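Local atomic coordinates of CLIP-associating protein (Drosophila melanogaster, PDB entry 4G3A), a protein that tracks microtubule plus ends, stabilises dynamic microtubules and is required for mitotic spindle formation, seen here as its N-terminal TOG domain. Residues K24-V32 / W57-K68; D8-M16 / V43-L54. All coordinates share one frame; numbering follows the deposited sequence.

Contact 1 (K24-V32 / W57-K68); sequences KVQLAEDLV and WLTGSHFKIAQK
Trp57 pushes its indole as a knob into a hole on helix 21-36 formed by Lys24, Leu27, Ala28 and Leu31. Its CG is turned anti to its own carbonyl carbon (chi1 -71°), which carries the six-membered ring across to the other helix. There CZ3 lies 3.5 Å from Ala28 CB, with Leu31 CD1 4.0 Å from the same ring carbon; both methyls approach obliquely. At the edge of the pyrrole ring, near its plane, stands the poorly ordered Lys24, NZ 3.2 Å from Trp57 NE1. Both are donors, so this is no bond; the ammonium instead makes a weak hydrogen bond to Met16 O. One face of the indole is backed from within its own segment by Ile65 CG2, 3.2 Å above the plane and toward the rim. The other branch of Ile65 extends to CD1 (chi2 166°), which meets Lys24 CB at 3.8 Å and also touches Val25 CG1. Cut back to an alanine, Trp57 would probably open a gap in that hole and leave Ile65 CG2 without the ring it packs on. Farther along, Lys68 starts against Ala28, CB to CB 3.7 Å, then bends at chi2 and chi3 so that CD runs over the backbone of Glu29. Val32 CG2 reaches the carbonyl of the same lysine, 3.4 Å from Lys68 O. The axes of 24-32 and 63-68 lie 20° and 9.3 Å apart: helix 21-36 packs nearly parallel to helix 63-80 of the first HEAT repeat, Trp57 set against both, consistent with the side-by-side stacking of a HEAT-repeat TOG solenoid.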
ATOM      1  N   LYS A  24      15.215   7.329  20.554  1.00113.68           N
ATOM      2  CA  LYS A  24      14.937   6.733  19.259  1.00110.27           C
ATOM      3  C   LYS A  24      13.652   7.291  18.656  1.00111.63           C
ATOM      4  O   LYS A  24      13.597   7.590  17.461  1.00111.91           O
ATOM      5  CB  LYS A  24      14.859   5.212  19.388  1.00114.08           C
ATOM      6  CG  LYS A  24      15.544   4.464  18.260  1.00116.81           C
ATOM      7  CD  LYS A  24      16.052   3.112  18.726  1.00118.55           C
ATOM      8  CE  LYS A  24      16.700   2.357  17.581  1.00118.73           C
ATOM      9  NZ  LYS A  24      17.522   3.265  16.732  1.00121.27           N
ATOM     10  N   VAL A  25      12.628   7.449  19.488  1.00111.56           N
ATOM     11  CA  VAL A  25      11.341   7.943  19.014  1.00110.43           C
ATOM     12  C   VAL A  25      11.406   9.426  18.677  1.00113.76           C
ATOM     13  O   VAL A  25      10.781   9.878  17.720  1.00102.05           O
ATOM     14  CB  VAL A  25      10.218   7.671  20.034  1.00111.20           C
ATOM     15  CG1 VAL A  25      10.443   6.328  20.717  1.00112.95           C
ATOM     16  CG2 VAL A  25      10.145   8.782  21.064  1.00108.96           C
ATOM     17  N   GLN A  26      12.174  10.177  19.461  1.00 71.64           N
ATOM     18  CA  GLN A  26      12.344  11.599  19.196  1.00 77.73           C
ATOM     19  C   GLN A  26      13.067  11.793  17.868  1.00 65.15           C
ATOM     20  O   GLN A  26      12.710  12.653  17.058  1.00 64.96           O
ATOM     21  CB  GLN A  26      13.112  12.284  20.330  1.00 96.36           C
ATOM     22  CG  GLN A  26      12.210  13.007  21.299  1.00110.14           C
ATOM     23  CD  GLN A  26      11.331  14.032  20.601  1.00117.17           C
ATOM     24  OE1 GLN A  26      10.125  14.095  20.836  1.00122.08           O
ATOM     25  NE2 GLN A  26      11.935  14.840  19.735  1.00116.94           N
ATOM     26  N   LEU A  27      14.107  10.994  17.671  1.00 58.17           N
ATOM     27  CA  LEU A  27      14.854  10.974  16.425  1.00 56.62           C
ATOM     28  C   LEU A  27      13.909  10.687  15.245  1.00 56.67           C
ATOM     29  O   LEU A  27      13.942  11.375  14.221  1.00 56.94           O
ATOM     30  CB  LEU A  27      15.939   9.902  16.523  1.00 58.38           C
ATOM     31  CG  LEU A  27      17.243  10.059  15.754  1.00 66.50           C
ATOM     32  CD1 LEU A  27      17.730  11.498  15.823  1.00 63.10           C
ATOM     33  CD2 LEU A  27      18.292   9.120  16.329  1.00 76.07           C
ATOM     34  N   ALA A  28      13.057   9.679  15.401  1.00 53.00           N
ATOM     35  CA  ALA A  28      12.107   9.324  14.347  1.00 52.90           C
ATOM     36  C   ALA A  28      11.178  10.490  14.027  1.00 56.28           C
ATOM     37  O   ALA A  28      10.982  10.833  12.864  1.00 50.62           O
ATOM     38  CB  ALA A  28      11.306   8.094  14.737  1.00 41.54           C
ATOM     39  N   GLU A  29      10.620  11.109  15.063  1.00 63.23           N
ATOM     40  CA  GLU A  29       9.698  12.218  14.862  1.00 64.56           C
ATOM     41  C   GLU A  29      10.398  13.384  14.175  1.00 56.08           C
ATOM     42  O   GLU A  29       9.846  14.010  13.273  1.00 55.58           O
ATOM     43  CB  GLU A  29       9.096  12.669  16.194  1.00 83.01           C
ATOM     44  CG  GLU A  29       7.819  13.487  16.049  1.00 97.36           C
ATOM     45  CD  GLU A  29       7.410  14.166  17.343  1.00112.10           C
ATOM     46  OE1 GLU A  29       7.923  13.771  18.412  1.00116.28           O
ATOM     47  OE2 GLU A  29       6.579  15.099  17.289  1.00116.71           O
ATOM     48  N   ASP A  30      11.625  13.670  14.597  1.00 57.28           N
ATOM     49  CA  ASP A  30      12.367  14.794  14.040  1.00 51.36           C
ATOM     50  C   ASP A  30      12.807  14.539  12.607  1.00 51.06           C
ATOM     51  O   ASP A  30      12.770  15.443  11.775  1.00 51.42           O
ATOM     52  CB  ASP A  30      13.572  15.126  14.914  1.00 51.22           C
ATOM     53  CG  ASP A  30      13.171  15.663  16.271  1.00 62.38           C
ATOM     54  OD1 ASP A  30      12.065  16.241  16.372  1.00 66.42           O
ATOM     55  OD2 ASP A  30      13.961  15.507  17.231  1.00 57.57           O
ATOM     56  N   LEU A  31      13.223  13.307  12.324  1.00 53.32           N
ATOM     57  CA  LEU A  31      13.571  12.911  10.962  1.00 50.14           C
ATOM     58  C   LEU A  31      12.409  13.226  10.019  1.00 46.56           C
ATOM     59  O   LEU A  31      12.586  13.896   8.999  1.00 44.59           O
ATOM     60  CB  LEU A  31      13.921  11.417  10.906  1.00 60.30           C
ATOM     61  CG  LEU A  31      14.756  10.866   9.737  1.00 58.76           C
ATOM     62  CD1 LEU A  31      14.644   9.353   9.646  1.00 51.80           C
ATOM     63  CD2 LEU A  31      14.316  11.458   8.454  1.00 56.34           C
ATOM     64  N   VAL A  32      11.219  12.746  10.363  1.00 44.81           N
ATOM     65  CA  VAL A  32      10.039  13.023   9.545  1.00 46.12           C
ATOM     66  C   VAL A  32       9.800  14.534   9.391  1.00 46.52           C
ATOM     67  O   VAL A  32       9.595  15.035   8.285  1.00 46.82           O
ATOM     68  CB  VAL A  32       8.780  12.335  10.106  1.00 46.86           C
ATOM     69  CG1 VAL A  32       7.557  12.752   9.310  1.00 43.97           C
ATOM     70  CG2 VAL A  32       8.946  10.822  10.076  1.00 41.69           C
ATOM     71  N   TRP A  57      13.865   0.006  11.897  1.00 46.90           N
ATOM     72  CA  TRP A  57      12.696   0.687  12.434  1.00 41.27           C
ATOM     73  C   TRP A  57      11.439   0.084  11.791  1.00 44.70           C
ATOM     74  O   TRP A  57      10.471  -0.277  12.464  1.00 41.20           O
ATOM     75  CB  TRP A  57      12.762   2.180  12.104  1.00 44.46           C
ATOM     76  CG  TRP A  57      13.814   2.966  12.855  1.00 50.02           C
ATOM     77  CD1 TRP A  57      14.814   2.469  13.642  1.00 54.87           C
ATOM     78  CD2 TRP A  57      13.953   4.395  12.884  1.00 51.25           C
ATOM     79  NE1 TRP A  57      15.570   3.502  14.156  1.00 53.00           N
ATOM     80  CE2 TRP A  57      15.061   4.692  13.708  1.00 49.92           C
ATOM     81  CE3 TRP A  57      13.249   5.451  12.292  1.00 46.33           C
ATOM     82  CZ2 TRP A  57      15.476   5.998  13.955  1.00 48.78           C
ATOM     83  CZ3 TRP A  57      13.664   6.749  12.540  1.00 49.68           C
ATOM     84  CH2 TRP A  57      14.770   7.011  13.361  1.00 46.93           C
ATOM     85  N   LEU A  58      11.461  -0.010  10.470  1.00 43.54           N
ATOM     86  CA  LEU A  58      10.311  -0.511   9.732  1.00 43.95           C
ATOM     87  C   LEU A  58      10.025  -1.965  10.099  1.00 53.40           C
ATOM     88  O   LEU A  58       8.883  -2.327  10.371  1.00 52.82           O
ATOM     89  CB  LEU A  58      10.561  -0.393   8.235  1.00 40.46           C
ATOM     90  CG  LEU A  58       9.478  -0.976   7.328  1.00 35.43           C
ATOM     91  CD1 LEU A  58       8.193  -0.209   7.525  1.00 33.55           C
ATOM     92  CD2 LEU A  58       9.936  -0.925   5.889  1.00 34.59           C
ATOM     93  N   THR A  59      11.070  -2.789  10.116  1.00 51.74           N
ATOM     94  CA  THR A  59      10.925  -4.212  10.421  1.00 57.68           C
ATOM     95  C   THR A  59      10.934  -4.482  11.926  1.00 61.08           C
ATOM     96  O   THR A  59      11.042  -5.630  12.355  1.00 58.62           O
ATOM     97  CB  THR A  59      12.050  -5.033   9.768  1.00 61.21           C
ATOM     98  OG1 THR A  59      13.288  -4.771  10.442  1.00 55.57           O
ATOM     99  CG2 THR A  59      12.183  -4.675   8.290  1.00 60.77           C
ATOM    100  N   GLY A  60      10.802  -3.423  12.722  1.00 63.82           N
ATOM    101  CA  GLY A  60      10.976  -3.519  14.161  1.00 67.80           C
ATOM    102  C   GLY A  60       9.732  -3.863  14.960  1.00 64.60           C
ATOM    103  O   GLY A  60       8.649  -4.038  14.407  1.00 62.92           O
ATOM    104  N   SER A  61       9.900  -3.957  16.277  1.00 59.00           N
ATOM    105  CA  SER A  61       8.830  -4.356  17.185  1.00 65.68           C
ATOM    106  C   SER A  61       8.124  -3.164  17.825  1.00 65.49           C
ATOM    107  O   SER A  61       7.062  -3.312  18.427  1.00 72.76           O
ATOM    108  CB  SER A  61       9.385  -5.283  18.271  1.00 83.39           C
ATOM    109  OG  SER A  61       8.676  -5.138  19.492  1.00 90.75           O
ATOM    110  N   HIS A  62       8.724  -1.985  17.707  1.00 59.49           N
ATOM    111  CA  HIS A  62       8.105  -0.751  18.181  1.00 59.73           C
ATOM    112  C   HIS A  62       7.336  -0.156  17.001  1.00 53.37           C
ATOM    113  O   HIS A  62       7.931   0.232  15.995  1.00 52.39           O
ATOM    114  CB  HIS A  62       9.184   0.226  18.668  1.00 66.66           C
ATOM    115  CG  HIS A  62       8.670   1.325  19.552  1.00 73.27           C
ATOM    116  ND1 HIS A  62       7.779   2.282  19.114  1.00 74.06           N
ATOM    117  CD2 HIS A  62       8.949   1.634  20.842  1.00 70.31           C
ATOM    118  CE1 HIS A  62       7.520   3.125  20.099  1.00 75.31           C
ATOM    119  NE2 HIS A  62       8.218   2.754  21.159  1.00 69.41           N
ATOM    120  N   PHE A  63       6.016  -0.092  17.119  1.00 56.30           N
ATOM    121  CA  PHE A  63       5.187   0.283  15.976  1.00 63.01           C
ATOM    122  C   PHE A  63       5.133   1.790  15.750  1.00 60.61           C
ATOM    123  O   PHE A  63       4.854   2.241  14.641  1.00 59.88           O
ATOM    124  CB  PHE A  63       3.771  -0.286  16.105  1.00 65.20           C
ATOM    125  CG  PHE A  63       2.962   0.356  17.189  1.00 68.31           C
ATOM    126  CD1 PHE A  63       2.463   1.638  17.029  1.00 67.66           C
ATOM    127  CD2 PHE A  63       2.703  -0.319  18.370  1.00 78.48           C
ATOM    128  CE1 PHE A  63       1.722   2.236  18.023  1.00 77.83           C
ATOM    129  CE2 PHE A  63       1.958   0.273  19.371  1.00 83.07           C
ATOM    130  CZ  PHE A  63       1.467   1.553  19.197  1.00 83.60           C
ATOM    131  N   LYS A  64       5.385   2.565  16.798  1.00 60.16           N
ATOM    132  CA  LYS A  64       5.459   4.012  16.649  1.00 66.61           C
ATOM    133  C   LYS A  64       6.638   4.369  15.756  1.00 60.45           C
ATOM    134  O   LYS A  64       6.521   5.201  14.861  1.00 58.52           O
ATOM    135  CB  LYS A  64       5.606   4.694  18.009  1.00 76.49           C
ATOM    136  CG  LYS A  64       4.311   4.812  18.792  1.00 84.46           C
ATOM    137  CD  LYS A  64       4.578   4.939  20.283  1.00 94.66           C
ATOM    138  CE  LYS A  64       3.312   5.312  21.031  1.00100.00           C
ATOM    139  NZ  LYS A  64       2.123   4.622  20.451  1.00100.33           N
ATOM    140  N   ILE A  65       7.772   3.725  16.012  1.00 55.51           N
ATOM    141  CA  ILE A  65       8.977   3.925  15.215  1.00 55.05           C
ATOM    142  C   ILE A  65       8.821   3.328  13.810  1.00 50.26           C
ATOM    143  O   ILE A  65       9.315   3.885  12.827  1.00 52.63           O
ATOM    144  CB  ILE A  65      10.209   3.331  15.928  1.00 51.09           C
ATOM    145  CG1 ILE A  65      10.662   4.266  17.051  1.00 57.91           C
ATOM    146  CG2 ILE A  65      11.344   3.111  14.957  1.00 45.28           C
ATOM    147  CD1 ILE A  65      11.636   3.635  18.010  1.00 66.25           C
ATOM    148  N   ALA A  66       8.135   2.195  13.720  1.00 43.05           N
ATOM    149  CA  ALA A  66       7.830   1.610  12.420  1.00 42.95           C
ATOM    150  C   ALA A  66       6.989   2.584  11.602  1.00 40.12           C
ATOM    151  O   ALA A  66       7.252   2.826  10.423  1.00 40.45           O
ATOM    152  CB  ALA A  66       7.101   0.296  12.593  1.00 44.27           C
ATOM    153  N   GLN A  67       5.975   3.149  12.239  1.00 36.48           N
ATOM    154  CA  GLN A  67       5.088   4.073  11.554  1.00 46.48           C
ATOM    155  C   GLN A  67       5.853   5.287  11.045  1.00 39.37           C
ATOM    156  O   GLN A  67       5.622   5.752   9.931  1.00 36.32           O
ATOM    157  CB  GLN A  67       3.952   4.507  12.473  1.00 51.87           C
ATOM    158  CG  GLN A  67       3.061   5.572  11.883  1.00 52.14           C
ATOM    159  CD  GLN A  67       1.816   5.783  12.706  1.00 56.79           C
ATOM    160  OE1 GLN A  67       1.329   4.855  13.352  1.00 58.13           O
ATOM    161  NE2 GLN A  67       1.290   7.006  12.692  1.00 58.21           N
ATOM    162  N   LYS A  68       6.766   5.797  11.868  1.00 41.62           N
ATOM    163  CA  LYS A  68       7.553   6.965  11.495  1.00 34.63           C
ATOM    164  C   LYS A  68       8.495   6.648  10.345  1.00 35.19           C
ATOM    165  O   LYS A  68       8.700   7.482   9.470  1.00 40.31           O
ATOM    166  CB  LYS A  68       8.332   7.505  12.697  1.00 39.94           C
ATOM    167  CG  LYS A  68       7.462   8.055  13.813  1.00 51.12           C
ATOM    168  CD  LYS A  68       7.250   9.555  13.689  1.00 62.42           C
ATOM    169  CE  LYS A  68       5.828   9.881  13.278  1.00 72.42           C
ATOM    170  NZ  LYS A  68       4.832   9.034  14.008  1.00 79.86           N
TER

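Contact 2 (D8-M16 / V43-L54)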
ATOM      1  N   ASP A   8      21.348  17.928   9.915  1.00 52.20           N
ATOM      2  CA  ASP A   8      21.257  17.450   8.536  1.00 54.36           C
ATOM      3  C   ASP A   8      21.124  15.935   8.463  1.00 48.18           C
ATOM      4  O   ASP A   8      21.184  15.241   9.483  1.00 48.20           O
ATOM      5  CB  ASP A   8      22.461  17.919   7.720  1.00 56.58           C
ATOM      6  CG  ASP A   8      23.767  17.432   8.287  1.00 56.24           C
ATOM      7  OD1 ASP A   8      24.826  17.912   7.834  1.00 65.58           O
ATOM      8  OD2 ASP A   8      23.734  16.574   9.193  1.00 51.43           O
ATOM      9  N   LEU A   9      20.947  15.425   7.252  1.00 46.65           N
ATOM     10  CA  LEU A   9      20.762  13.989   7.065  1.00 56.05           C
ATOM     11  C   LEU A   9      21.893  13.153   7.668  1.00 53.45           C
ATOM     12  O   LEU A   9      21.642  12.167   8.363  1.00 48.24           O
ATOM     13  CB  LEU A   9      20.596  13.665   5.581  1.00 56.62           C
ATOM     14  CG  LEU A   9      19.178  13.382   5.094  1.00 59.68           C
ATOM     15  CD1 LEU A   9      19.071  11.921   4.741  1.00 71.38           C
ATOM     16  CD2 LEU A   9      18.140  13.757   6.141  1.00 53.84           C
ATOM     17  N   ASP A  10      23.136  13.553   7.415  1.00 49.56           N
ATOM     18  CA  ASP A  10      24.281  12.814   7.935  1.00 46.23           C
ATOM     19  C   ASP A  10      24.212  12.696   9.453  1.00 53.18           C
ATOM     20  O   ASP A  10      24.531  11.650  10.020  1.00 47.41           O
ATOM     21  CB  ASP A  10      25.593  13.472   7.499  1.00 67.59           C
ATOM     22  CG  ASP A  10      25.969  13.121   6.071  1.00 70.02           C
ATOM     23  OD1 ASP A  10      25.785  11.946   5.685  1.00 74.69           O
ATOM     24  OD2 ASP A  10      26.451  14.012   5.341  1.00 69.17           O
ATOM     25  N   GLY A  11      23.782  13.773  10.104  1.00 53.50           N
ATOM     26  CA  GLY A  11      23.577  13.771  11.541  1.00 50.12           C
ATOM     27  C   GLY A  11      22.573  12.723  11.998  1.00 50.99           C
ATOM     28  O   GLY A  11      22.817  12.011  12.972  1.00 53.33           O
ATOM     29  N   PHE A  12      21.436  12.628  11.308  1.00 48.89           N
ATOM     30  CA  PHE A  12      20.447  11.610  11.637  1.00 49.21           C
ATOM     31  C   PHE A  12      21.039  10.218  11.442  1.00 50.84           C
ATOM     32  O   PHE A  12      20.942   9.361  12.316  1.00 51.58           O
ATOM     33  CB  PHE A  12      19.184  11.759  10.773  1.00 56.07           C
ATOM     34  CG  PHE A  12      18.248  12.837  11.246  1.00 56.86           C
ATOM     35  CD1 PHE A  12      17.413  12.621  12.331  1.00 53.81           C
ATOM     36  CD2 PHE A  12      18.194  14.063  10.598  1.00 56.33           C
ATOM     37  CE1 PHE A  12      16.549  13.612  12.770  1.00 57.58           C
ATOM     38  CE2 PHE A  12      17.332  15.057  11.029  1.00 56.72           C
ATOM     39  CZ  PHE A  12      16.510  14.832  12.118  1.00 59.90           C
ATOM     40  N   ILE A  13      21.649   9.998  10.281  1.00 48.10           N
ATOM     41  CA  ILE A  13      22.211   8.696   9.940  1.00 54.66           C
ATOM     42  C   ILE A  13      23.202   8.207  11.003  1.00 62.27           C
ATOM     43  O   ILE A  13      23.160   7.052  11.421  1.00 67.72           O
ATOM     44  CB  ILE A  13      22.913   8.742   8.572  1.00 56.11           C
ATOM     45  CG1 ILE A  13      21.895   9.009   7.459  1.00 57.34           C
ATOM     46  CG2 ILE A  13      23.676   7.448   8.321  1.00 61.32           C
ATOM     47  CD1 ILE A  13      22.504   9.594   6.197  1.00 53.73           C
ATOM     48  N   GLN A  14      24.087   9.093  11.444  1.00 61.13           N
ATOM     49  CA  GLN A  14      25.113   8.714  12.411  1.00 65.33           C
ATOM     50  C   GLN A  14      24.526   8.292  13.758  1.00 64.54           C
ATOM     51  O   GLN A  14      24.994   7.338  14.378  1.00 70.31           O
ATOM     52  CB  GLN A  14      26.120   9.856  12.591  1.00 77.63           C
ATOM     53  CG  GLN A  14      26.915  10.160  11.330  1.00 86.16           C
ATOM     54  CD  GLN A  14      27.472  11.568  11.307  1.00 98.03           C
ATOM     55  OE1 GLN A  14      27.103  12.410  12.129  1.00104.37           O
ATOM     56  NE2 GLN A  14      28.364  11.836  10.357  1.00 98.76           N
ATOM     57  N   GLN A  15      23.484   8.992  14.191  1.00 61.36           N
ATOM     58  CA  GLN A  15      22.943   8.811  15.530  1.00 66.20           C
ATOM     59  C   GLN A  15      21.921   7.685  15.626  1.00 74.54           C
ATOM     60  O   GLN A  15      21.568   7.257  16.725  1.00 77.16           O
ATOM     61  CB  GLN A  15      22.317  10.118  16.007  1.00 75.41           C
ATOM     62  CG  GLN A  15      22.415  10.331  17.496  1.00 88.31           C
ATOM     63  CD  GLN A  15      21.654  11.558  17.949  1.00 97.48           C
ATOM     64  OE1 GLN A  15      21.677  12.600  17.288  1.00 94.00           O
ATOM     65  NE2 GLN A  15      20.967  11.439  19.081  1.00103.94           N
HETATM   66  N   MSE A  16      21.442   7.215  14.476  1.00 73.59           N
HETATM   67  CA  MSE A  16      20.428   6.164  14.426  1.00 77.81           C
HETATM   68  C   MSE A  16      20.882   4.813  14.979  1.00 90.24           C
HETATM   69  O   MSE A  16      20.186   4.215  15.797  1.00 96.28           O
HETATM   70  CB  MSE A  16      19.880   6.002  12.998  1.00 66.87           C
HETATM   71  CG  MSE A  16      18.714   6.922  12.682  1.00 57.21           C
HETATM   72 SE   MSE A  16      18.423   7.203  10.771  1.00 66.75          SE
HETATM   73  CE  MSE A  16      17.152   5.756  10.369  1.00 49.55           C
ATOM     74  N   VAL A  43      20.829  16.576   1.175  1.00 58.26           N
ATOM     75  CA  VAL A  43      22.229  16.279   0.932  1.00 63.87           C
ATOM     76  C   VAL A  43      22.702  15.363   2.052  1.00 63.76           C
ATOM     77  O   VAL A  43      22.367  15.572   3.213  1.00 61.13           O
ATOM     78  CB  VAL A  43      23.100  17.550   0.929  1.00 68.94           C
ATOM     79  CG1 VAL A  43      24.575  17.178   0.900  1.00 69.86           C
ATOM     80  CG2 VAL A  43      22.754  18.431  -0.263  1.00 71.34           C
ATOM     81  N   CYS A  44      23.456  14.333   1.697  1.00 65.03           N
ATOM     82  CA  CYS A  44      24.105  13.481   2.682  1.00 65.45           C
ATOM     83  C   CYS A  44      25.248  12.732   2.005  1.00 71.92           C
ATOM     84  O   CYS A  44      25.484  12.896   0.808  1.00 74.51           O
ATOM     85  CB  CYS A  44      23.113  12.506   3.333  1.00 62.60           C
ATOM     86  SG  CYS A  44      22.353  11.298   2.214  1.00 57.91           S
ATOM     87  N   THR A  45      25.950  11.905   2.770  1.00 72.29           N
ATOM     88  CA  THR A  45      27.067  11.140   2.236  1.00 74.25           C
ATOM     89  C   THR A  45      26.594  10.092   1.246  1.00 68.33           C
ATOM     90  O   THR A  45      27.084  10.027   0.120  1.00 66.64           O
ATOM     91  CB  THR A  45      27.857  10.446   3.354  1.00 77.57           C
ATOM     92  OG1 THR A  45      28.583  11.428   4.099  1.00 71.69           O
ATOM     93  CG2 THR A  45      28.830   9.432   2.768  1.00 81.18           C
ATOM     94  N   ASP A  46      25.642   9.275   1.677  1.00 67.99           N
ATOM     95  CA  ASP A  46      25.099   8.205   0.849  1.00 60.84           C
ATOM     96  C   ASP A  46      23.671   7.920   1.297  1.00 60.64           C
ATOM     97  O   ASP A  46      23.438   7.534   2.443  1.00 56.15           O
ATOM     98  CB  ASP A  46      25.965   6.949   0.975  1.00 65.02           C
ATOM     99  CG  ASP A  46      25.598   5.871  -0.032  1.00 68.42           C
ATOM    100  OD1 ASP A  46      24.438   5.850  -0.503  1.00 69.12           O
ATOM    101  OD2 ASP A  46      26.482   5.037  -0.342  1.00 66.04           O
HETATM  102  N   MSE A  47      22.721   8.128   0.391  1.00 60.71           N
HETATM  103  CA  MSE A  47      21.300   7.957   0.696  1.00 56.53           C
HETATM  104  C   MSE A  47      20.996   6.537   1.161  1.00 57.09           C
HETATM  105  O   MSE A  47      20.148   6.326   2.026  1.00 52.44           O
HETATM  106  CB  MSE A  47      20.455   8.321  -0.523  1.00 55.22           C
HETATM  107  CG  MSE A  47      18.961   8.105  -0.343  1.00 52.13           C
HETATM  108 SE   MSE A  47      18.206   9.098   1.164  1.00 60.43          SE
HETATM  109  CE  MSE A  47      18.378  10.910   0.465  1.00 45.55           C
ATOM    110  N   GLY A  48      21.705   5.566   0.591  1.00 59.62           N
ATOM    111  CA  GLY A  48      21.548   4.176   0.973  1.00 55.34           C
ATOM    112  C   GLY A  48      21.732   3.963   2.463  1.00 52.07           C
ATOM    113  O   GLY A  48      21.096   3.098   3.061  1.00 52.59           O
ATOM    114  N   PHE A  49      22.604   4.763   3.070  1.00 49.60           N
ATOM    115  CA  PHE A  49      22.836   4.673   4.507  1.00 54.34           C
ATOM    116  C   PHE A  49      21.579   5.009   5.301  1.00 51.71           C
ATOM    117  O   PHE A  49      21.312   4.409   6.342  1.00 48.97           O
ATOM    118  CB  PHE A  49      23.974   5.599   4.943  1.00 65.22           C
ATOM    119  CG  PHE A  49      25.343   5.075   4.629  1.00 75.77           C
ATOM    120  CD1 PHE A  49      25.723   3.806   5.031  1.00 80.65           C
ATOM    121  CD2 PHE A  49      26.262   5.865   3.960  1.00 84.20           C
ATOM    122  CE1 PHE A  49      26.988   3.328   4.751  1.00 89.62           C
ATOM    123  CE2 PHE A  49      27.527   5.394   3.679  1.00 90.33           C
ATOM    124  CZ  PHE A  49      27.891   4.124   4.075  1.00 92.72           C
ATOM    125  N   LEU A  50      20.812   5.982   4.820  1.00 51.32           N
ATOM    126  CA  LEU A  50      19.575   6.340   5.501  1.00 45.22           C
ATOM    127  C   LEU A  50      18.552   5.235   5.310  1.00 44.41           C
ATOM    128  O   LEU A  50      17.841   4.869   6.248  1.00 45.94           O
ATOM    129  CB  LEU A  50      19.024   7.674   4.999  1.00 37.46           C
ATOM    130  CG  LEU A  50      17.690   8.053   5.649  1.00 42.58           C
ATOM    131  CD1 LEU A  50      17.834   8.106   7.162  1.00 46.61           C
ATOM    132  CD2 LEU A  50      17.176   9.375   5.108  1.00 36.28           C
ATOM    133  N   ILE A  51      18.489   4.703   4.093  1.00 49.70           N
ATOM    134  CA  ILE A  51      17.591   3.588   3.780  1.00 48.23           C
ATOM    135  C   ILE A  51      17.873   2.394   4.675  1.00 49.96           C
ATOM    136  O   ILE A  51      16.958   1.822   5.263  1.00 46.60           O
ATOM    137  CB  ILE A  51      17.729   3.137   2.325  1.00 43.19           C
ATOM    138  CG1 ILE A  51      17.417   4.300   1.385  1.00 40.03           C
ATOM    139  CG2 ILE A  51      16.820   1.926   2.051  1.00 44.43           C
ATOM    140  CD1 ILE A  51      15.992   4.851   1.535  1.00 43.66           C
ATOM    141  N   ASP A  52      19.149   2.033   4.780  1.00 58.90           N
ATOM    142  CA  ASP A  52      19.562   0.921   5.624  1.00 59.33           C
ATOM    143  C   ASP A  52      19.167   1.190   7.071  1.00 58.76           C
ATOM    144  O   ASP A  52      18.715   0.288   7.777  1.00 60.43           O
ATOM    145  CB  ASP A  52      21.071   0.691   5.522  1.00 66.29           C
ATOM    146  CG  ASP A  52      21.522   0.340   4.110  1.00 67.13           C
ATOM    147  OD1 ASP A  52      20.687  -0.135   3.310  1.00 65.75           O
ATOM    148  OD2 ASP A  52      22.718   0.539   3.806  1.00 68.16           O
ATOM    149  N   GLY A  53      19.330   2.437   7.502  1.00 58.15           N
ATOM    150  CA  GLY A  53      19.017   2.822   8.869  1.00 51.61           C
ATOM    151  C   GLY A  53      17.540   2.711   9.203  1.00 48.40           C
ATOM    152  O   GLY A  53      17.172   2.351  10.322  1.00 42.27           O
ATOM    153  N   LEU A  54      16.687   3.029   8.236  1.00 39.61           N
ATOM    154  CA  LEU A  54      15.248   3.002   8.458  1.00 42.89           C
ATOM    155  C   LEU A  54      14.730   1.566   8.588  1.00 50.98           C
ATOM    156  O   LEU A  54      13.687   1.321   9.197  1.00 52.83           O
ATOM    157  CB  LEU A  54      14.521   3.713   7.310  1.00 40.35           C
ATOM    158  CG  LEU A  54      14.685   5.229   7.233  1.00 42.08           C
ATOM    159  CD1 LEU A  54      14.140   5.761   5.922  1.00 38.95           C
ATOM    160  CD2 LEU A  54      13.998   5.895   8.413  1.00 37.49           C
TER
HETATM  161  O   HOH W   1      20.786  16.944   4.947  1.00 45.41           O
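Leu9, Ile13 and Met16, one face of helix 9-18, pack on the start of the first HEAT repeat, where the axes of 9-16 and 47-54 cross at 41°, 9.6 Å apart at closest approach. This is helix-on-helix packing at the N-terminal end of the TOG solenoid. The apolar part is built around Leu50. Ile13 CG1 rests 4.0 Å from Leu50 CB, its CG2 branch touches Phe49 CB, and CD1 touches Cys44 CB (4.1 Å). Deeper in, selenomethionine Met16 lays SE 3.8 Å from Leu50 CD1; its chain then turns at chi3 (91°), bringing CE against the Leu54 side chain and the backbone of Gly53, a residue with no side chain, 3.3 Å from Gly53 C. Toward the loop, Leu9 CB packs on Cys44 CB at 3.6 Å.

The polar part lies at the helix start. A water bridges the two segments, accepting from Leu9 N and donating to Val43 O. Each helix also has an aspartate at its N-cap: Asp8 OD2 accepts from Gly11 N, and Asp46 OD1 takes Gly48 N from above its carboxylate plane. Across the contact, Asp10 OD1 accepts Thr45 N at 2.9 Å through its syn lone pair, with an N-H...O angle of 161°, while Thr45 OG1 adds a weak bond to the same oxygen at 3.3 Å.

Overall arrangement
The two contacts, with centres 14 Å apart, interlock in the chain: their segments alternate, helices 9-18 and 21-36 are consecutive, and helix 47-58 serves both. Its earlier turns belong to contact 2 and its last turn to contact 1. Met16 joins them directly, with its CG 3.6 Å from Trp57 CZ2. A second seam is Phe12, whose CD1 lies 3.7 Å from Leu27 CD1 and whose CE1 lies 3.4 Å from Leu31 N. The centre of contact 2 lies about 24 Å from the chain centre and that of contact 1 about 18 Å; contact 2 involves the first helix, 9-18, at the N-terminal end of the solenoid, while contact 1 leads on into helix 63-80.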